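Local coordinates for protein amidase, hydantoinase/carbamoylase family (Burkholderia ambifaria, PDB 5TP4) that probably hydrolyses the carbon-nitrogen bond of N-carbamoyl-L-amino acids, as a two-zinc amidase of the peptidase M20 family, at residues T135-A140 with P144-S149; S250-L255 with A315-A320; G276-S281 with A286-F291; A305-L310 with I327-R332. All coordinates share one frame; numbering follows the deposited sequence. Where two conformers were deposited one is given.

Contact 1 of 4, residues T135-A140 with P144-S149; sequences TNEEGA and PAMLGS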
loop_
_atom_site.group_PDB
_atom_site.type_symbol
_atom_site.label_atom_id
_atom_site.label_comp_id
_atom_site.label_asym_id
_atom_site.label_seq_id
_atom_site.Cartn_x
_atom_site.Cartn_y
_atom_site.Cartn_z
ATOM N N THR B 135 9.359 -34.341 -2.533
ATOM C CA THR B 135 10.150 -33.419 -1.719
ATOM C C THR B 135 9.776 -31.965 -1.970
ATOM O O THR B 135 9.618 -31.537 -3.117
ATOM C CB THR B 135 11.640 -33.612 -2.029
ATOM O OG1 THR B 135 12.030 -34.932 -1.650
ATOM C CG2 THR B 135 12.495 -32.576 -1.300
ATOM N N ASN B 136 9.685 -31.187 -0.876
ATOM C CA ASN B 136 9.593 -29.719 -0.939
ATOM C C ASN B 136 8.540 -29.245 -1.942
ATOM O O ASN B 136 8.795 -28.378 -2.787
ATOM C CB ASN B 136 10.951 -29.104 -1.281
ATOM C CG ASN B 136 11.028 -27.608 -0.968
ATOM O OD1 ASN B 136 11.187 -27.223 0.187
ATOM N ND2 ASN B 136 10.969 -26.767 -1.999
ATOM N N GLU B 137 7.328 -29.791 -1.828
ATOM C CA GLU B 137 6.248 -29.273 -2.662
ATOM C C GLU B 137 5.936 -27.816 -2.328
ATOM O O GLU B 137 5.577 -27.036 -3.217
ATOM C CB GLU B 137 4.990 -30.143 -2.497
ATOM C CG GLU B 137 3.773 -29.684 -3.349
ATOM C CD GLU B 137 2.993 -28.528 -2.737
ATOM O OE1 GLU B 137 3.217 -28.199 -1.559
ATOM O OE2 GLU B 137 2.149 -27.937 -3.442
ATOM N N GLU B 138 6.078 -27.425 -1.058
ATOM C CA GLU B 138 5.548 -26.138 -0.627
ATOM C C GLU B 138 6.368 -24.930 -1.073
ATOM O O GLU B 138 5.833 -23.819 -1.068
ATOM C CB GLU B 138 5.407 -26.128 0.893
ATOM C CG GLU B 138 4.276 -27.022 1.383
ATOM C CD GLU B 138 2.873 -26.451 1.122
ATOM O OE1 GLU B 138 2.740 -25.344 0.541
ATOM O OE2 GLU B 138 1.887 -27.108 1.533
ATOM N N GLY B 139 7.640 -25.099 -1.429
ATOM C CA GLY B 139 8.445 -23.950 -1.809
ATOM C C GLY B 139 8.689 -22.929 -0.709
ATOM O O GLY B 139 8.945 -21.756 -1.004
ATOM N N ALA B 140 8.612 -23.338 0.557
ATOM C CA ALA B 140 8.796 -22.415 1.675
ATOM C C ALA B 140 10.251 -22.386 2.143
ATOM O O ALA B 140 10.878 -21.318 2.198
ATOM C CB ALA B 140 7.866 -22.806 2.837
ATOM N N PRO B 144 12.233 -23.981 -5.883
ATOM C CA PRO B 144 10.843 -23.541 -6.027
ATOM C C PRO B 144 9.827 -24.420 -5.317
ATOM O O PRO B 144 10.167 -25.454 -4.734
ATOM C CB PRO B 144 10.616 -23.651 -7.536
ATOM C CG PRO B 144 11.401 -24.920 -7.882
ATOM C CD PRO B 144 12.637 -24.868 -6.994
ATOM N N ALA B 145 8.562 -24.019 -5.413
ATOM C CA ALA B 145 7.492 -24.949 -5.099
ATOM C C ALA B 145 7.564 -26.128 -6.063
ATOM O O ALA B 145 8.099 -26.020 -7.174
ATOM C CB ALA B 145 6.126 -24.264 -5.197
ATOM N N MET B 146 7.029 -27.268 -5.618
ATOM C CA MET B 146 6.984 -28.485 -6.441
ATOM C C MET B 146 8.380 -28.869 -6.902
ATOM O O MET B 146 8.571 -29.342 -8.026
ATOM C CB MET B 146 6.053 -28.334 -7.650
ATOM C CG MET B 146 4.561 -28.516 -7.352
ATOM S SD MET B 146 3.698 -27.026 -6.805
ATOM C CE MET B 146 3.714 -26.075 -8.300
ATOM N N LEU B 147 9.364 -28.671 -6.016
ATOM C CA LEU B 147 10.757 -28.931 -6.366
ATOM C C LEU B 147 10.977 -30.406 -6.697
ATOM O O LEU B 147 11.588 -30.742 -7.717
ATOM C CB LEU B 147 11.649 -28.480 -5.196
ATOM C CG LEU B 147 13.165 -28.635 -5.347
ATOM C CD1 LEU B 147 13.876 -27.645 -4.390
ATOM C CD2 LEU B 147 13.622 -30.076 -5.073
ATOM N N GLY B 148 10.486 -31.302 -5.840
ATOM C CA GLY B 148 10.724 -32.726 -6.051
ATOM C C GLY B 148 10.071 -33.251 -7.324
ATOM O O GLY B 148 10.683 -34.011 -8.076
ATOM N N SER B 149 8.818 -32.867 -7.577
ATOM C CA SER B 149 8.184 -33.329 -8.808
ATOM C C SER B 149 8.773 -32.640 -10.033
ATOM O O SER B 149 8.877 -33.267 -11.094
ATOM C CB SER B 149 6.660 -33.112 -8.740
ATOM O OG SER B 149 6.364 -31.762 -8.418
HETATM O O HOH W 1 7.562 -31.485 -5.115
#
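Glu137 and Met146 meet where the zinc-binding loop of the M20 catalytic domain, after strand 129-133, turns back on the start of helix 147-153. Three backbone bonds join the segments. Met146 N donates to Glu137 O over 2.8 Å, coming from above the carbonyl plane. Leu147 N makes a longer bond of 3.3 Å to Asn136 O. Gly148 N gives its hydrogen to Thr135 O at 2.9 Å, bent to 139°. Three amides in a row at the helix start, where Met146 is the N-cap residue, are thus spent on the loop carbonyls. One water adds a second bond to Thr135 O and accepts from Ser149 N. The CA traces come closest at Gly139, whose CA passes 3.6 Å from Ala145 CA.

The side-chain contacts are few. The Asn136 amide comes up against Leu147 CB, with ND2 at 3.7 Å. That ND2 is bonded to Phe142 O within the connecting turn, which fixes the amide. Ala145 CB rests 3.5 Å from Glu137 O.

The loop carries two zinc-binding glutamates. The side chain of Glu138 comes to about 2 Å from a bound zinc ion, and its OE1 is held by Gln96. Glu137 is also a zinc-binding residue of this protein, and Asp94 accepts from the backbone amides of Glu137 and Glu138. Glu137 keeps CG anti to its own N (chi1 -180°) and bends at chi2, which runs it alongside Met146; OE2 ends 3.8 Å from Met146 SD.

Contact 2 of 4, residues S250-L255 with A315-A320; sequences SAQMAL and ARVAAA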
loop_
_atom_site.group_PDB
_atom_site.type_symbol
_atom_site.label_atom_id
_atom_site.label_comp_id
_atom_site.label_asym_id
_atom_site.label_seq_id
_atom_site.Cartn_x
_atom_site.Cartn_y
_atom_site.Cartn_z
ATOM N N SER B 250 -5.485 5.144 -10.636
ATOM C CA SER B 250 -5.320 3.728 -10.342
ATOM C C SER B 250 -6.627 3.100 -9.936
ATOM O O SER B 250 -6.870 1.916 -10.201
ATOM C CB SER B 250 -4.294 3.529 -9.223
ATOM O OG SER B 250 -2.987 3.879 -9.660
ATOM N N ALA B 251 -7.446 3.847 -9.190
ATOM C CA ALA B 251 -8.740 3.331 -8.787
ATOM C C ALA B 251 -9.634 3.096 -9.993
ATOM O O ALA B 251 -10.304 2.061 -10.078
ATOM C CB ALA B 251 -9.397 4.299 -7.793
ATOM N N GLN B 252 -9.636 4.025 -10.958
ATOM C CA GLN B 252 -10.452 3.784 -12.146
ATOM C C GLN B 252 -9.927 2.595 -12.930
ATOM O O GLN B 252 -10.714 1.815 -13.494
ATOM C CB GLN B 252 -10.516 5.015 -13.044
ATOM C CG GLN B 252 -11.502 4.758 -14.168
ATOM C CD GLN B 252 -11.718 5.942 -15.036
ATOM O OE1 GLN B 252 -11.053 6.960 -14.886
ATOM N NE2 GLN B 252 -12.657 5.826 -15.973
ATOM N N MET B 253 -8.606 2.440 -12.993
ATOM C CA MET B 253 -8.076 1.280 -13.707
ATOM C C MET B 253 -8.511 -0.015 -13.032
ATOM O O MET B 253 -8.767 -1.019 -13.706
ATOM C CB MET B 253 -6.558 1.349 -13.785
ATOM C CG MET B 253 -6.045 2.510 -14.604
ATOM S SD MET B 253 -4.235 2.638 -14.471
ATOM C CE MET B 253 -3.959 4.253 -15.189
ATOM N N ALA B 254 -8.561 -0.026 -11.694
ATOM C CA ALA B 254 -9.030 -1.228 -11.005
ATOM C C ALA B 254 -10.447 -1.576 -11.423
ATOM O O ALA B 254 -10.777 -2.754 -11.611
ATOM C CB ALA B 254 -8.962 -1.027 -9.481
ATOM N N LEU B 255 -11.310 -0.570 -11.561
ATOM C CA LEU B 255 -12.689 -0.860 -11.931
ATOM C C LEU B 255 -12.792 -1.248 -13.406
ATOM O O LEU B 255 -13.680 -2.035 -13.781
ATOM C CB LEU B 255 -13.572 0.338 -11.561
ATOM C CG LEU B 255 -13.652 0.637 -10.035
ATOM C CD1 LEU B 255 -14.805 1.593 -9.692
ATOM C CD2 LEU B 255 -13.795 -0.647 -9.187
ATOM N N ALA B 315 -4.407 2.576 -20.711
ATOM C CA ALA B 315 -3.949 3.676 -21.547
ATOM C C ALA B 315 -5.031 4.739 -21.691
ATOM O O ALA B 315 -4.739 5.936 -21.643
ATOM C CB ALA B 315 -3.539 3.159 -22.923
ATOM N N ARG B 316 -6.284 4.314 -21.881
ATOM C CA ARG B 316 -7.381 5.265 -22.059
ATOM C C ARG B 316 -7.616 6.067 -20.784
ATOM O O ARG B 316 -7.769 7.296 -20.830
ATOM C CB ARG B 316 -8.651 4.519 -22.470
ATOM C CG ARG B 316 -9.902 5.378 -22.498
ATOM C CD ARG B 316 -11.091 4.644 -23.141
ATOM N NE ARG B 316 -11.253 3.262 -22.674
ATOM C CZ ARG B 316 -11.744 2.912 -21.482
ATOM N NH1 ARG B 316 -12.119 3.839 -20.597
ATOM N NH2 ARG B 316 -11.848 1.623 -21.168
ATOM N N VAL B 317 -7.635 5.387 -19.634
ATOM C CA VAL B 317 -7.785 6.077 -18.347
ATOM C C VAL B 317 -6.662 7.077 -18.152
ATOM O O VAL B 317 -6.893 8.220 -17.736
ATOM C CB VAL B 317 -7.830 5.066 -17.182
ATOM C CG1 VAL B 317 -7.715 5.796 -15.793
ATOM C CG2 VAL B 317 -9.100 4.255 -17.261
ATOM N N ALA B 318 -5.432 6.667 -18.451
ATOM C CA ALA B 318 -4.297 7.554 -18.206
ATOM C C ALA B 318 -4.383 8.804 -19.075
ATOM O O ALA B 318 -4.109 9.912 -18.605
ATOM C CB ALA B 318 -2.979 6.811 -18.461
ATOM N N ALA B 319 -4.790 8.645 -20.336
ATOM C CA ALA B 319 -4.885 9.796 -21.233
ATOM C C ALA B 319 -5.980 10.748 -20.784
ATOM O O ALA B 319 -5.839 11.971 -20.895
ATOM C CB ALA B 319 -5.135 9.326 -22.657
ATOM N N ALA B 320 -7.072 10.204 -20.260
ATOM C CA ALA B 320 -8.173 11.051 -19.822
ATOM C C ALA B 320 -7.811 11.852 -18.581
ATOM O O ALA B 320 -8.341 12.951 -18.373
ATOM C CB ALA B 320 -9.409 10.187 -19.569
#
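Gln252, Met253 and Val317 join the two helices that cover one side of the sheet in the smaller, dimer-forming domain. Helices 246-262 and 300-321 run roughly antiparallel. The short segments have axes 9.6 Å apart at closest approach, with 151° between their directions.

Val317 is the residue both partners touch. It points at helix 246-262. CG1 touches both neighbours, 3.9 Å from Met253 CG and 3.6 Å from Gln252 OE1. CG2 lies against the stem of Gln252, 3.8 Å from Gln252 CD. Gln252 is fully extended, with CG anti to its backbone N (chi1 -173°), and this lays its chain across the valine. The polar partner of Gln252 OE1 is Arg321 NE, on the same helix as Val317, so the amide reaches over the valine to the other helix. Met253 leaves its helix to one side and stretches past Val317 toward Ala318, with CE 4.3 Å from Ala318 CB.

Met253 and Ala318 also touch Val325 of strand 324-337, so this part of the seam closes onto the sheet. A salt bridge from Arg316 to Glu256 ties the helices nearby. Ala251, Gln252, Ala254 and Leu255 pack against the second subunit. Two near-antiparallel helices on one side of a four-stranded antiparallel sheet are typical of the ferredoxin-like fold of M20 dimerisation domains.

Contact 3 of 4, residues G276-S281 with A286-F291; sequences GIRNAS and AGDVTF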
loop_
_atom_site.group_PDB
_atom_site.type_symbol
_atom_site.label_atom_id
_atom_site.label_comp_id
_atom_site.label_asym_id
_atom_site.label_seq_id
_atom_site.Cartn_x
_atom_site.Cartn_y
_atom_site.Cartn_z
ATOM N N GLY B 276 0.079 0.293 -3.364
ATOM C CA GLY B 276 0.498 1.336 -2.446
ATOM C C GLY B 276 0.796 2.635 -3.154
ATOM O O GLY B 276 1.225 2.654 -4.314
ATOM N N ILE B 277 0.586 3.727 -2.437
ATOM C CA ILE B 277 1.057 5.040 -2.852
ATOM C C ILE B 277 2.459 5.195 -2.301
ATOM O O ILE B 277 2.662 5.079 -1.087
ATOM C CB ILE B 277 0.132 6.146 -2.320
ATOM C CG1 ILE B 277 -1.286 5.971 -2.877
ATOM C CG2 ILE B 277 0.696 7.527 -2.678
ATOM C CD1 ILE B 277 -2.299 6.908 -2.233
ATOM N N ARG B 278 3.429 5.441 -3.181
ATOM C CA ARG B 278 4.819 5.576 -2.777
ATOM C C ARG B 278 5.157 6.999 -2.337
ATOM O O ARG B 278 4.586 7.977 -2.822
ATOM C CB ARG B 278 5.737 5.155 -3.927
ATOM C CG ARG B 278 5.571 3.692 -4.355
ATOM C CD ARG B 278 6.640 3.306 -5.389
ATOM N NE ARG B 278 7.978 3.730 -4.975
ATOM C CZ ARG B 278 8.898 2.918 -4.465
ATOM N NH1 ARG B 278 8.638 1.623 -4.320
ATOM N NH2 ARG B 278 10.083 3.397 -4.108
ATOM N N ASN B 279 6.130 7.108 -1.423
ATOM C CA ASN B 279 6.563 8.398 -0.883
ATOM C C ASN B 279 5.363 9.232 -0.442
ATOM O O ASN B 279 5.230 10.416 -0.762
ATOM C CB ASN B 279 7.431 9.143 -1.898
ATOM C CG ASN B 279 8.716 8.390 -2.186
ATOM O OD1 ASN B 279 9.580 8.292 -1.320
ATOM N ND2 ASN B 279 8.825 7.807 -3.377
ATOM N N ALA B 280 4.489 8.589 0.325
ATOM C CA ALA B 280 3.127 9.072 0.545
ATOM C C ALA B 280 3.030 9.972 1.774
ATOM O O ALA B 280 3.722 9.761 2.772
ATOM C CB ALA B 280 2.196 7.872 0.721
ATOM N N SER B 281 2.170 10.986 1.681
ATOM C CA SER B 281 1.793 11.770 2.845
ATOM C C SER B 281 0.332 12.167 2.706
ATOM O O SER B 281 -0.214 12.245 1.604
ATOM C CB SER B 281 2.686 13.001 3.039
ATOM O OG SER B 281 2.697 13.831 1.901
ATOM N N ALA B 286 -1.188 11.856 -4.726
ATOM C CA ALA B 286 -0.370 10.720 -5.154
ATOM C C ALA B 286 0.236 10.994 -6.526
ATOM O O ALA B 286 -0.490 11.255 -7.490
ATOM C CB ALA B 286 -1.215 9.445 -5.190
ATOM N N GLY B 287 1.566 10.950 -6.604
ATOM C CA GLY B 287 2.256 11.064 -7.876
ATOM C C GLY B 287 2.835 9.745 -8.360
ATOM O O GLY B 287 3.339 9.678 -9.484
ATOM N N ASP B 288 2.813 8.706 -7.531
ATOM C CA ASP B 288 3.527 7.461 -7.836
ATOM C C ASP B 288 2.782 6.335 -7.133
ATOM O O ASP B 288 2.844 6.226 -5.901
ATOM C CB ASP B 288 4.989 7.547 -7.361
ATOM C CG ASP B 288 5.839 6.361 -7.785
ATOM O OD1 ASP B 288 5.359 5.486 -8.528
ATOM O OD2 ASP B 288 7.022 6.310 -7.354
ATOM N N VAL B 289 2.052 5.527 -7.899
ATOM C CA VAL B 289 1.233 4.452 -7.349
ATOM C C VAL B 289 1.635 3.167 -8.046
ATOM O O VAL B 289 1.765 3.143 -9.277
ATOM C CB VAL B 289 -0.270 4.696 -7.557
ATOM C CG1 VAL B 289 -1.064 3.515 -6.989
ATOM C CG2 VAL B 289 -0.714 6.026 -6.897
ATOM N N THR B 290 1.846 2.111 -7.274
ATOM C CA THR B 290 2.132 0.797 -7.843
ATOM C C THR B 290 1.071 -0.184 -7.370
ATOM O O THR B 290 0.594 -0.102 -6.239
ATOM C CB THR B 290 3.527 0.272 -7.454
ATOM O OG1 THR B 290 3.656 0.219 -6.022
ATOM C CG2 THR B 290 4.650 1.144 -8.086
ATOM N N PHE B 291 0.687 -1.110 -8.242
ATOM C CA PHE B 291 -0.113 -2.224 -7.768
ATOM C C PHE B 291 0.207 -3.434 -8.629
ATOM O O PHE B 291 0.776 -3.303 -9.713
ATOM C CB PHE B 291 -1.604 -1.892 -7.786
ATOM C CG PHE B 291 -2.148 -1.491 -9.126
ATOM C CD1 PHE B 291 -2.101 -0.167 -9.544
ATOM C CD2 PHE B 291 -2.781 -2.425 -9.937
ATOM C CE1 PHE B 291 -2.659 0.211 -10.775
ATOM C CE2 PHE B 291 -3.336 -2.056 -11.165
ATOM C CZ PHE B 291 -3.290 -0.741 -11.579
HETATM O O HOH W 2 3.380 9.655 -4.544
HETATM O O HOH W 3 7.822 8.085 -5.673
#
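The guanidinium of Arg278 and the carboxylate of Asp288 lie beside each other with their planes turned 41° apart. Asp288 OD2 sits at the guanidinium edge, near its plane. The salt bridge is a long one, 3.6 Å from Arg278 NE to Asp288 OD2, and NE is buried here without a hydrogen-bond partner. The carboxylate has a firmer tie to Arg227 NH2. A water that donates to Asp288 OD2 accepts from Asn279 ND2. Arg278 CD touches both Asp288 OD2 and Thr290 CG2, 4.0 Å from the latter.

The backbones form an antiparallel hairpin. Gly276 and Thr290 are a hydrogen-bonded pair, with Gly276 N to Thr290 O at 2.9 Å and the return bond at 3.1 Å from Thr290 N to Gly276 O. Ile277 and Val289 are the non-hydrogen-bonded pair. Beyond them Arg278 N bonds to Asp288 O, and a water links Arg278 O with Gly287 N as the strands part.

Ile277 and Val289 share one face of the sheet. Ile277 CG2 is anti to its backbone N and meets Ala286 CB at 3.7 Å; its CG1 is 4.1 Å from Val289 CG2. Helix 246-262 covers this face through Tyr247, Ala246 and Ser250. Strand 288-297 is flanked on its other edge by strand 212-229, while Ile277 of strand 269-277 makes backbone hydrogen bonds to the second subunit.

Contact 4 of 4, residues A305-L310 with I327-R332; sequences AMERAL and IDTCWR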
loop_
_atom_site.group_PDB
_atom_site.type_symbol
_atom_site.label_atom_id
_atom_site.label_comp_id
_atom_site.label_asym_id
_atom_site.label_seq_id
_atom_site.Cartn_x
_atom_site.Cartn_y
_atom_site.Cartn_z
ATOM N N ALA B 305 -5.656 -12.186 -23.840
ATOM C CA ALA B 305 -6.634 -11.207 -24.299
ATOM C C ALA B 305 -7.054 -10.287 -23.164
ATOM O O ALA B 305 -7.198 -9.076 -23.368
ATOM C CB ALA B 305 -7.854 -11.911 -24.891
ATOM N N MET B 306 -7.249 -10.844 -21.965
ATOM C CA MET B 306 -7.533 -10.014 -20.799
ATOM C C MET B 306 -6.399 -9.020 -20.552
ATOM O O MET B 306 -6.650 -7.841 -20.274
ATOM C CB MET B 306 -7.771 -10.909 -19.572
ATOM C CG MET B 306 -8.949 -11.836 -19.734
ATOM S SD MET B 306 -8.994 -13.060 -18.367
ATOM C CE MET B 306 -9.179 -11.935 -16.998
ATOM N N GLU B 307 -5.142 -9.475 -20.670
ATOM C CA GLU B 307 -4.002 -8.583 -20.478
ATOM C C GLU B 307 -4.028 -7.437 -21.479
ATOM O O GLU B 307 -3.821 -6.270 -21.122
ATOM C CB GLU B 307 -2.685 -9.351 -20.619
ATOM C CG GLU B 307 -1.511 -8.415 -20.452
ATOM C CD GLU B 307 -0.180 -9.092 -20.563
ATOM O OE1 GLU B 307 -0.063 -10.248 -20.112
ATOM O OE2 GLU B 307 0.745 -8.437 -21.086
ATOM N N ARG B 308 -4.217 -7.759 -22.762
ATOM C CA ARG B 308 -4.213 -6.704 -23.766
ATOM C C ARG B 308 -5.383 -5.742 -23.568
ATOM O O ARG B 308 -5.235 -4.535 -23.790
ATOM C CB ARG B 308 -4.229 -7.306 -25.168
ATOM C CG ARG B 308 -2.938 -8.026 -25.516
ATOM C CD ARG B 308 -2.840 -8.387 -27.020
ATOM N NE ARG B 308 -4.063 -9.014 -27.550
ATOM C CZ ARG B 308 -4.338 -10.305 -27.456
ATOM N NH1 ARG B 308 -3.484 -11.110 -26.858
ATOM N NH2 ARG B 308 -5.472 -10.801 -27.946
ATOM N N ALA B 309 -6.560 -6.260 -23.177
ATOM C CA ALA B 309 -7.682 -5.385 -22.816
ATOM C C ALA B 309 -7.323 -4.458 -21.664
ATOM O O ALA B 309 -7.690 -3.274 -21.665
ATOM C CB ALA B 309 -8.911 -6.223 -22.439
ATOM N N LEU B 310 -6.611 -4.974 -20.669
ATOM C CA LEU B 310 -6.209 -4.138 -19.541
ATOM C C LEU B 310 -5.212 -3.071 -19.983
ATOM O O LEU B 310 -5.311 -1.908 -19.594
ATOM C CB LEU B 310 -5.623 -5.016 -18.445
ATOM C CG LEU B 310 -5.089 -4.251 -17.231
ATOM C CD1 LEU B 310 -6.239 -3.552 -16.528
ATOM C CD2 LEU B 310 -4.359 -5.200 -16.280
ATOM N N ILE B 327 2.962 -1.012 -17.639
ATOM C CA ILE B 327 2.495 -2.334 -17.236
ATOM C C ILE B 327 3.518 -3.352 -17.700
ATOM O O ILE B 327 3.797 -3.460 -18.904
ATOM C CB ILE B 327 1.111 -2.664 -17.814
ATOM C CG1 ILE B 327 0.066 -1.687 -17.263
ATOM C CG2 ILE B 327 0.754 -4.114 -17.519
ATOM C CD1 ILE B 327 -1.286 -1.797 -17.937
ATOM N N ASP B 328 4.089 -4.082 -16.752
ATOM C CA ASP B 328 5.120 -5.072 -17.029
ATOM C C ASP B 328 4.630 -6.433 -16.574
ATOM O O ASP B 328 4.080 -6.567 -15.479
ATOM C CB ASP B 328 6.437 -4.722 -16.315
ATOM C CG ASP B 328 7.093 -3.464 -16.868
ATOM O OD1 ASP B 328 7.191 -3.310 -18.105
ATOM O OD2 ASP B 328 7.514 -2.626 -16.051
ATOM N N THR B 329 4.831 -7.442 -17.409
ATOM C CA THR B 329 4.484 -8.812 -17.042
ATOM C C THR B 329 5.725 -9.447 -16.435
ATOM O O THR B 329 6.725 -9.639 -17.133
ATOM C CB THR B 329 4.020 -9.603 -18.262
ATOM O OG1 THR B 329 2.885 -8.955 -18.834
ATOM C CG2 THR B 329 3.615 -11.043 -17.847
ATOM N N CYS B 330 5.663 -9.785 -15.144
ATOM C CA CYS B 330 6.828 -10.320 -14.454
ATOM C C CYS B 330 6.790 -11.827 -14.226
ATOM O O CYS B 330 7.813 -12.393 -13.827
ATOM C CB CYS B 330 7.010 -9.625 -13.112
ATOM S SG CYS B 330 5.633 -9.943 -12.029
ATOM N N TRP B 331 5.660 -12.491 -14.462
ATOM C CA TRP B 331 5.589 -13.944 -14.400
ATOM C C TRP B 331 4.480 -14.439 -15.311
ATOM O O TRP B 331 3.392 -13.865 -15.323
ATOM C CB TRP B 331 5.309 -14.422 -12.969
ATOM C CG TRP B 331 5.457 -15.919 -12.826
ATOM C CD1 TRP B 331 6.586 -16.647 -13.037
ATOM C CD2 TRP B 331 4.440 -16.851 -12.454
ATOM N NE1 TRP B 331 6.334 -17.985 -12.822
ATOM C CE2 TRP B 331 5.027 -18.134 -12.455
ATOM C CE3 TRP B 331 3.087 -16.727 -12.116
ATOM C CZ2 TRP B 331 4.312 -19.286 -12.130
ATOM C CZ3 TRP B 331 2.378 -17.867 -11.794
ATOM C CH2 TRP B 331 2.996 -19.138 -11.802
ATOM N N ARG B 332 4.744 -15.524 -16.033
ATOM C CA ARG B 332 3.738 -16.210 -16.838
ATOM C C ARG B 332 3.807 -17.698 -16.534
ATOM O O ARG B 332 4.892 -18.245 -16.336
ATOM C CB ARG B 332 3.962 -16.014 -18.350
ATOM C CG ARG B 332 4.094 -14.565 -18.819
ATOM C CD ARG B 332 4.479 -14.519 -20.305
ATOM N NE ARG B 332 4.529 -13.137 -20.776
ATOM C CZ ARG B 332 5.574 -12.332 -20.621
ATOM N NH1 ARG B 332 6.672 -12.784 -20.027
ATOM N NH2 ARG B 332 5.527 -11.077 -21.068
HETATM O O HOH W 4 3.462 -9.048 -21.629
#
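Glu307 and Thr329 lie with their CA atoms 9.2 Å apart, as do Leu310 and Ile327 one helical turn further on. Segment 305-310 is helical and 327-332 is extended, so side chains span the gap. At Cys330 and Trp331 the strand carries a classic beta bulge, both residues facing Trp223 of strand 212-229.

Glu307 extends straight from the helix, with CG anti to the backbone N (chi1 179°) and no bend beyond it. This brings OE2 to 3.1 Å from Thr329 OG1. A water joins the polar ends. It donates to Glu307 OE2 at 2.8 Å, lies 2.9 Å from Thr329 OG1, and accepts from Arg332 NH2. Glu307 OE2 and Arg332 NH2 are themselves 5.5 Å apart, so the water stands between opposite charges.

The pair belongs to the second beta-alpha-beta unit of a ferredoxin-like domain: strand 288-297, helix 300-321 and strand 324-337. Here the helix lies against the last strand of that unit. Glu307 and the neighbouring Met306 also touch Leu295 of strand 288-297.

Arg311, on the next turn of the helix, makes a salt bridge to Glu307 OE2 and a hydrogen bond to Ile327 O, and so holds the carboxylate and the strand together. The second pair meets more loosely: the methyl Ile327 CD1 comes to 4.4 Å from the backbone oxygen Leu310 O, while the side chain of Leu310 also meets Leu257 of helix 246-262. On the strand itself, Thr329 CG2 sits over the centre of one guanidinium face of Arg332, 3.5 Å above the plane.

Contact 1 belongs to the zinc-binding domain. Contacts 2, 3 and 4 build the dimer-forming domain, away from the zinc site. The centre of contact 4 is 26 Å from that of contact 1, though nearest atoms are about 8 Å apart; those of contacts 3 and 2 are 35 and 38 Å away. Contacts 2 and 4 share helix 300-321, centres 15 Å apart. Contact 3 lies on the sheet that the helices of contact 2 cover, and the two touch: Ser250 OG is 3.3 Å from Val289 CG1. Contacts 3 and 4 use different strands of one sheet, centres 21 Å apart. Contacts 2 and 3 pack on the second subunit, as does Cys330 of contact 4.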